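Long-range contacts in ubiquitin conjugating enzyme (Plasmodium yoelii, PDB 2PWQ), which probably serves as a ubiquitin-conjugating (E2) enzyme, passing activated ubiquitin on through a thioester formed on its active-site cysteine: residues 52-57 with 73-78; 93-98 with 131-136. All coordinates share one frame; numbering follows the deposited sequence.

Contact 1. Residues 52-57 with 73-78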
loop_
_atom_site.group_PDB
_atom_site.type_symbol
_atom_site.label_atom_id
_atom_site.label_comp_id
_atom_site.label_asym_id
_atom_site.label_seq_id
_atom_site.Cartn_x
_atom_site.Cartn_y
_atom_site.Cartn_z
ATOM N N PHE A 52 5.667 0.477 -17.899
ATOM C CA PHE A 52 5.772 1.693 -17.103
ATOM C C PHE A 52 4.477 1.952 -16.294
ATOM O O PHE A 52 4.448 2.783 -15.382
ATOM C CB PHE A 52 6.059 2.863 -18.041
ATOM C CG PHE A 52 7.282 3.642 -17.684
ATOM C CD1 PHE A 52 7.205 4.720 -16.801
ATOM C CD2 PHE A 52 8.506 3.310 -18.238
ATOM C CE1 PHE A 52 8.326 5.434 -16.455
ATOM C CE2 PHE A 52 9.648 4.037 -17.909
ATOM C CZ PHE A 52 9.555 5.105 -17.012
ATOM N N PHE A 53 3.421 1.216 -16.633
ATOM C CA PHE A 53 2.106 1.345 -15.993
ATOM C C PHE A 53 1.880 0.276 -14.930
ATOM O O PHE A 53 0.786 0.097 -14.424
ATOM C CB PHE A 53 0.991 1.367 -17.055
ATOM C CG PHE A 53 0.964 2.653 -17.833
ATOM C CD1 PHE A 53 0.113 3.688 -17.463
ATOM C CD2 PHE A 53 1.826 2.854 -18.900
ATOM C CE1 PHE A 53 0.112 4.883 -18.151
ATOM C CE2 PHE A 53 1.833 4.049 -19.594
ATOM C CZ PHE A 53 0.967 5.070 -19.225
ATOM N N GLU A 54 2.939 -0.427 -14.581
ATOM C CA GLU A 54 2.831 -1.473 -13.579
ATOM C C GLU A 54 4.028 -1.372 -12.672
ATOM O O GLU A 54 5.167 -1.605 -13.109
ATOM C CB GLU A 54 2.714 -2.864 -14.223
ATOM C CG GLU A 54 2.598 -4.019 -13.220
ATOM C CD GLU A 54 1.271 -4.050 -12.472
ATOM O OE1 GLU A 54 0.232 -3.658 -13.071
ATOM O OE2 GLU A 54 1.263 -4.470 -11.273
ATOM N N TRP A 55 3.782 -0.975 -11.420
ATOM C CA TRP A 55 4.869 -0.881 -10.470
ATOM C C TRP A 55 4.686 -1.846 -9.322
ATOM O O TRP A 55 3.627 -2.378 -9.072
ATOM C CB TRP A 55 5.040 0.518 -9.873
ATOM C CG TRP A 55 5.126 1.687 -10.807
ATOM C CD1 TRP A 55 5.290 1.670 -12.170
ATOM C CD2 TRP A 55 5.086 3.085 -10.426
ATOM N NE1 TRP A 55 5.314 2.960 -12.661
ATOM C CE2 TRP A 55 5.213 3.847 -11.614
ATOM C CE3 TRP A 55 4.982 3.752 -9.200
ATOM C CZ2 TRP A 55 5.203 5.256 -11.613
ATOM C CZ3 TRP A 55 4.977 5.162 -9.200
ATOM C CH2 TRP A 55 5.088 5.890 -10.402
ATOM N N VAL A 56 5.781 -2.032 -8.625
ATOM C CA VAL A 56 5.836 -2.711 -7.381
ATOM C C VAL A 56 6.104 -1.608 -6.386
ATOM O O VAL A 56 7.025 -0.817 -6.603
ATOM C CB VAL A 56 7.044 -3.645 -7.382
ATOM C CG1 VAL A 56 7.202 -4.266 -6.037
ATOM C CG2 VAL A 56 6.839 -4.702 -8.423
ATOM N N GLY A 57 5.303 -1.540 -5.321
ATOM C CA GLY A 57 5.538 -0.627 -4.210
ATOM C C GLY A 57 6.035 -1.301 -2.947
ATOM O O GLY A 57 5.764 -2.483 -2.724
ATOM N N THR A 73 5.325 -5.476 0.225
ATOM C CA THR A 73 5.305 -5.302 -1.209
ATOM C C THR A 73 3.879 -5.167 -1.656
ATOM O O THR A 73 3.026 -5.922 -1.164
ATOM C CB THR A 73 5.908 -6.546 -1.883
ATOM O OG1 THR A 73 7.255 -6.658 -1.435
ATOM C CG2 THR A 73 5.881 -6.402 -3.355
ATOM N N LEU A 74 3.627 -4.216 -2.571
ATOM C CA LEU A 74 2.309 -4.002 -3.169
ATOM C C LEU A 74 2.419 -4.023 -4.702
ATOM O O LEU A 74 3.492 -3.824 -5.250
ATOM C CB LEU A 74 1.658 -2.665 -2.679
ATOM C CG LEU A 74 1.485 -2.397 -1.168
ATOM C CD1 LEU A 74 2.750 -1.736 -0.529
ATOM C CD2 LEU A 74 0.246 -1.558 -0.878
ATOM N N ALA A 75 1.292 -4.235 -5.379
ATOM C CA ALA A 75 1.203 -4.217 -6.836
ATOM C C ALA A 75 0.427 -2.990 -7.204
ATOM O O ALA A 75 -0.676 -2.827 -6.738
ATOM C CB ALA A 75 0.453 -5.510 -7.370
ATOM N N ILE A 76 1.003 -2.148 -8.048
ATOM C CA ILE A 76 0.406 -0.858 -8.438
ATOM C C ILE A 76 0.095 -0.840 -9.951
ATOM O O ILE A 76 1.001 -0.773 -10.779
ATOM C CB ILE A 76 1.353 0.298 -8.070
ATOM C CG1 ILE A 76 1.749 0.206 -6.586
ATOM C CG2 ILE A 76 0.718 1.690 -8.440
ATOM C CD1 ILE A 76 2.943 1.053 -6.208
ATOM N N THR A 77 -1.170 -0.932 -10.339
ATOM C CA THR A 77 -1.453 -0.825 -11.760
ATOM C C THR A 77 -1.998 0.560 -12.095
ATOM O O THR A 77 -3.054 0.993 -11.563
ATOM C CB THR A 77 -2.335 -1.974 -12.326
ATOM O OG1 THR A 77 -3.701 -1.622 -12.234
ATOM C CG2 THR A 77 -2.137 -3.275 -11.589
ATOM N N ILE A 78 -1.258 1.279 -12.939
ATOM C CA ILE A 78 -1.530 2.699 -13.220
ATOM C C ILE A 78 -2.316 2.784 -14.506
ATOM O O ILE A 78 -1.898 2.184 -15.504
ATOM C CB ILE A 78 -0.221 3.475 -13.345
ATOM C CG1 ILE A 78 0.577 3.315 -12.064
ATOM C CG2 ILE A 78 -0.471 4.957 -13.695
ATOM C CD1 ILE A 78 2.015 3.535 -12.216
#
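Two groups of the neighbouring strand grip the carbonyl oxygen of I76: the amide of W55, whose N lies 2.9 Å from I76 O, and the CA-H of E54, with CA 3.4 Å from the same oxygen. This doubled hold recurs along an antiparallel hairpin ladder, a clear instance of how backbone pairing sets side-chain register. W55 with I76 and G57 with L74 are hydrogen-bonded pairs; E54 with T77 and V56 with A75 are non-hydrogen-bonded ones. L74 O likewise has two partners, G57 N and V56 CA. Beyond the regular strands the ladder gains one more rung, from I78 N to F53 O (2.8 Å), and this bond is almost straight at 173°. It brings I78 beside W55, where CD1 sits over one face of the indole as a CH-pi contact, 3.4 Å from the centroid of the five-membered ring and 17° off its normal. The indole is pinned as well by its own NE1, 2.9 Å from F52 O, although the donor stands above the carbonyl plane there. With CG anti to the carbonyl carbon (chi1 -72°), the F53 ring lies so that CD1 comes 3.2 Å from I78 O, which is at the ring edge. I76 CD1 packs against the backbone of G57, 3.6 Å from its N, on the face of the sheet that W55 shares. The face bearing W55, L74 and I76 is covered by helices: W55 meets L28 and L32 of helix 23-37, and I76 reaches L126 of helix 122-134, while I78, just past the strand, reaches I122 of the same helix. Edgewise, backbone bonds continue the sheet from V56 to H46 and from A75 to K90.

Contact 2. Residues 93-98 with 131-136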
loop_
_atom_site.group_PDB
_atom_site.type_symbol
_atom_site.label_atom_id
_atom_site.label_comp_id
_atom_site.label_asym_id
_atom_site.label_seq_id
_atom_site.Cartn_x
_atom_site.Cartn_y
_atom_site.Cartn_z
ATOM N N THR A 93 2.468 -8.781 -0.327
ATOM C CA THR A 93 2.868 -9.389 0.938
ATOM C C THR A 93 1.596 -9.688 1.730
ATOM O O THR A 93 0.654 -8.881 1.791
ATOM C CB THR A 93 3.778 -8.447 1.712
ATOM O OG1 THR A 93 4.898 -8.121 0.893
ATOM C CG2 THR A 93 4.310 -9.077 2.968
ATOM N N LYS A 94 1.529 -10.889 2.278
ATOM C CA LYS A 94 0.399 -11.295 3.082
ATOM C C LYS A 94 0.477 -10.576 4.422
ATOM O O LYS A 94 1.570 -10.431 5.002
ATOM C CB LYS A 94 0.493 -12.831 3.290
ATOM C CG LYS A 94 -0.792 -13.409 3.814
ATOM C CD LYS A 94 -0.580 -14.737 4.451
ATOM C CE LYS A 94 -1.090 -15.824 3.588
ATOM N NZ LYS A 94 -2.366 -15.641 2.793
ATOM N N ILE A 95 -0.685 -10.179 4.946
ATOM C CA ILE A 95 -0.775 -9.255 6.071
ATOM C C ILE A 95 -2.120 -9.464 6.799
ATOM O O ILE A 95 -3.157 -9.740 6.158
ATOM C CB ILE A 95 -0.511 -7.747 5.591
ATOM C CG1 ILE A 95 -0.554 -6.729 6.751
ATOM C CG2 ILE A 95 -1.489 -7.323 4.448
ATOM C CD1 ILE A 95 -0.264 -5.246 6.381
ATOM N N TRP A 96 -2.068 -9.383 8.138
ATOM C CA TRP A 96 -3.240 -9.539 8.998
ATOM C C TRP A 96 -3.665 -8.137 9.479
ATOM O O TRP A 96 -3.034 -7.602 10.376
ATOM C CB TRP A 96 -2.865 -10.366 10.224
ATOM C CG TRP A 96 -4.022 -10.824 11.014
ATOM C CD1 TRP A 96 -4.369 -10.424 12.261
ATOM C CD2 TRP A 96 -4.969 -11.812 10.621
ATOM N NE1 TRP A 96 -5.502 -11.071 12.667
ATOM C CE2 TRP A 96 -5.888 -11.949 11.685
ATOM C CE3 TRP A 96 -5.109 -12.626 9.478
ATOM C CZ2 TRP A 96 -6.962 -12.860 11.649
ATOM C CZ3 TRP A 96 -6.198 -13.520 9.419
ATOM C CH2 TRP A 96 -7.102 -13.641 10.516
ATOM N N HIS A 97 -4.737 -7.604 8.914
ATOM C CA HIS A 97 -5.189 -6.223 9.118
ATOM C C HIS A 97 -6.669 -6.115 8.758
ATOM O O HIS A 97 -7.090 -6.642 7.722
ATOM C CB HIS A 97 -4.405 -5.274 8.201
ATOM C CG HIS A 97 -4.534 -3.817 8.576
ATOM N ND1 HIS A 97 -5.602 -3.023 8.193
ATOM C CD2 HIS A 97 -3.695 -3.015 9.263
ATOM C CE1 HIS A 97 -5.442 -1.806 8.684
ATOM N NE2 HIS A 97 -4.288 -1.769 9.336
ATOM N N PRO A 98 -7.500 -5.445 9.612
ATOM C CA PRO A 98 -8.943 -5.420 9.334
ATOM C C PRO A 98 -9.301 -4.766 8.011
ATOM O O PRO A 98 -10.370 -5.021 7.449
ATOM C CB PRO A 98 -9.526 -4.617 10.515
ATOM C CG PRO A 98 -8.339 -3.874 11.092
ATOM C CD PRO A 98 -7.181 -4.791 10.889
ATOM N N ALA A 131 -0.335 4.844 6.689
ATOM C CA ALA A 131 -1.113 5.428 7.792
ATOM C C ALA A 131 -2.157 4.440 8.309
ATOM O O ALA A 131 -2.275 4.254 9.514
ATOM C CB ALA A 131 -1.763 6.808 7.398
ATOM N N LEU A 132 -2.903 3.810 7.397
ATOM C CA LEU A 132 -3.810 2.710 7.766
ATOM C C LEU A 132 -3.168 1.612 8.625
ATOM O O LEU A 132 -3.786 1.124 9.561
ATOM C CB LEU A 132 -4.398 2.073 6.540
ATOM C CG LEU A 132 -5.787 2.485 6.170
ATOM C CD1 LEU A 132 -6.283 1.594 5.074
ATOM C CD2 LEU A 132 -6.717 2.417 7.412
ATOM N N LEU A 133 -1.941 1.227 8.305
ATOM C CA LEU A 133 -1.201 0.237 9.104
ATOM C C LEU A 133 -1.076 0.717 10.553
ATOM O O LEU A 133 -1.273 -0.043 11.525
ATOM C CB LEU A 133 0.190 0.003 8.511
ATOM C CG LEU A 133 0.357 -1.170 7.516
ATOM C CD1 LEU A 133 -0.953 -1.563 6.759
ATOM C CD2 LEU A 133 1.483 -0.897 6.569
ATOM N N SER A 134 -0.730 2.000 10.680
ATOM C CA SER A 134 -0.641 2.673 11.979
ATOM C C SER A 134 -1.947 2.842 12.688
ATOM O O SER A 134 -1.957 2.975 13.907
ATOM C CB SER A 134 -0.081 4.079 11.803
ATOM O OG SER A 134 1.309 4.006 11.748
ATOM N N ASP A 135 -3.045 2.874 11.951
ATOM C CA ASP A 135 -4.278 3.274 12.545
ATOM C C ASP A 135 -5.430 2.546 11.849
ATOM O O ASP A 135 -6.133 3.128 11.003
ATOM C CB ASP A 135 -4.352 4.820 12.407
ATOM C CG ASP A 135 -5.456 5.441 13.219
ATOM O OD1 ASP A 135 -5.963 4.784 14.152
ATOM O OD2 ASP A 135 -5.779 6.627 12.946
ATOM N N PRO A 136 -5.641 1.246 12.204
ATOM C CA PRO A 136 -6.657 0.455 11.504
ATOM C C PRO A 136 -8.076 0.997 11.734
ATOM O O PRO A 136 -8.370 1.505 12.810
ATOM C CB PRO A 136 -6.488 -0.983 12.087
ATOM C CG PRO A 136 -5.173 -0.995 12.814
ATOM C CD PRO A 136 -4.973 0.479 13.261
#
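The HPN signature of the E2 fold, here H97-P98-N99, meets the C-terminal end of helix 122-134 in this contact, and it illustrates how a buried imidazole can tie a loop to a helix end. NE2 of H97 donates to the backbone oxygen of L132, 2.9 Å away; the bond is bent (139° at the hydrogen), and the donor stands above the carbonyl plane. The same oxygen also receives a weak bond from D135 N, where the chain leaves the helix, so L132 O serves both the helix end and the signature loop. The other ring nitrogen, ND1, is hydrogen-bonded to the backbone N of N99, so bonds at both nitrogens help to hold the ring's rotation. CG of H97 is anti to the backbone N (chi1 -165°), carrying the imidazole across to the helix. Around the polar bond the packing is apolar: L133 CD1 lies 3.8 Å from I95 CD1 and 4.0 Å from H97 CD2, touching both side chains. The side chain of L132 is about 7 Å from that of C108, the predicted thioester cysteine. Past the helix, P136 turns back towards the loop, and its CB lies 3.6 Å from both P98 CG and H97 NE2.

Followed from the N terminus, the chain passes helix 23-37 and the first strand, 43-47, before contact 1 closes the hairpin of strands 54-60 and 71-77. It then lays down strand 88-91 and enters the loop from which contact 2 opens; the second closure, which encloses the stretch with predicted thioester C108 and helix 110-115, comes at the end of helix 122-134. The two are thus in series, neither nested nor crossed, with centres about 19 Å apart on opposite sides of the chain's centre. They nevertheless touch where T73 N and T93 OG1 probably share a hydrogen bond, joining the sheet to the signature loop, while helix 122-134 serves both.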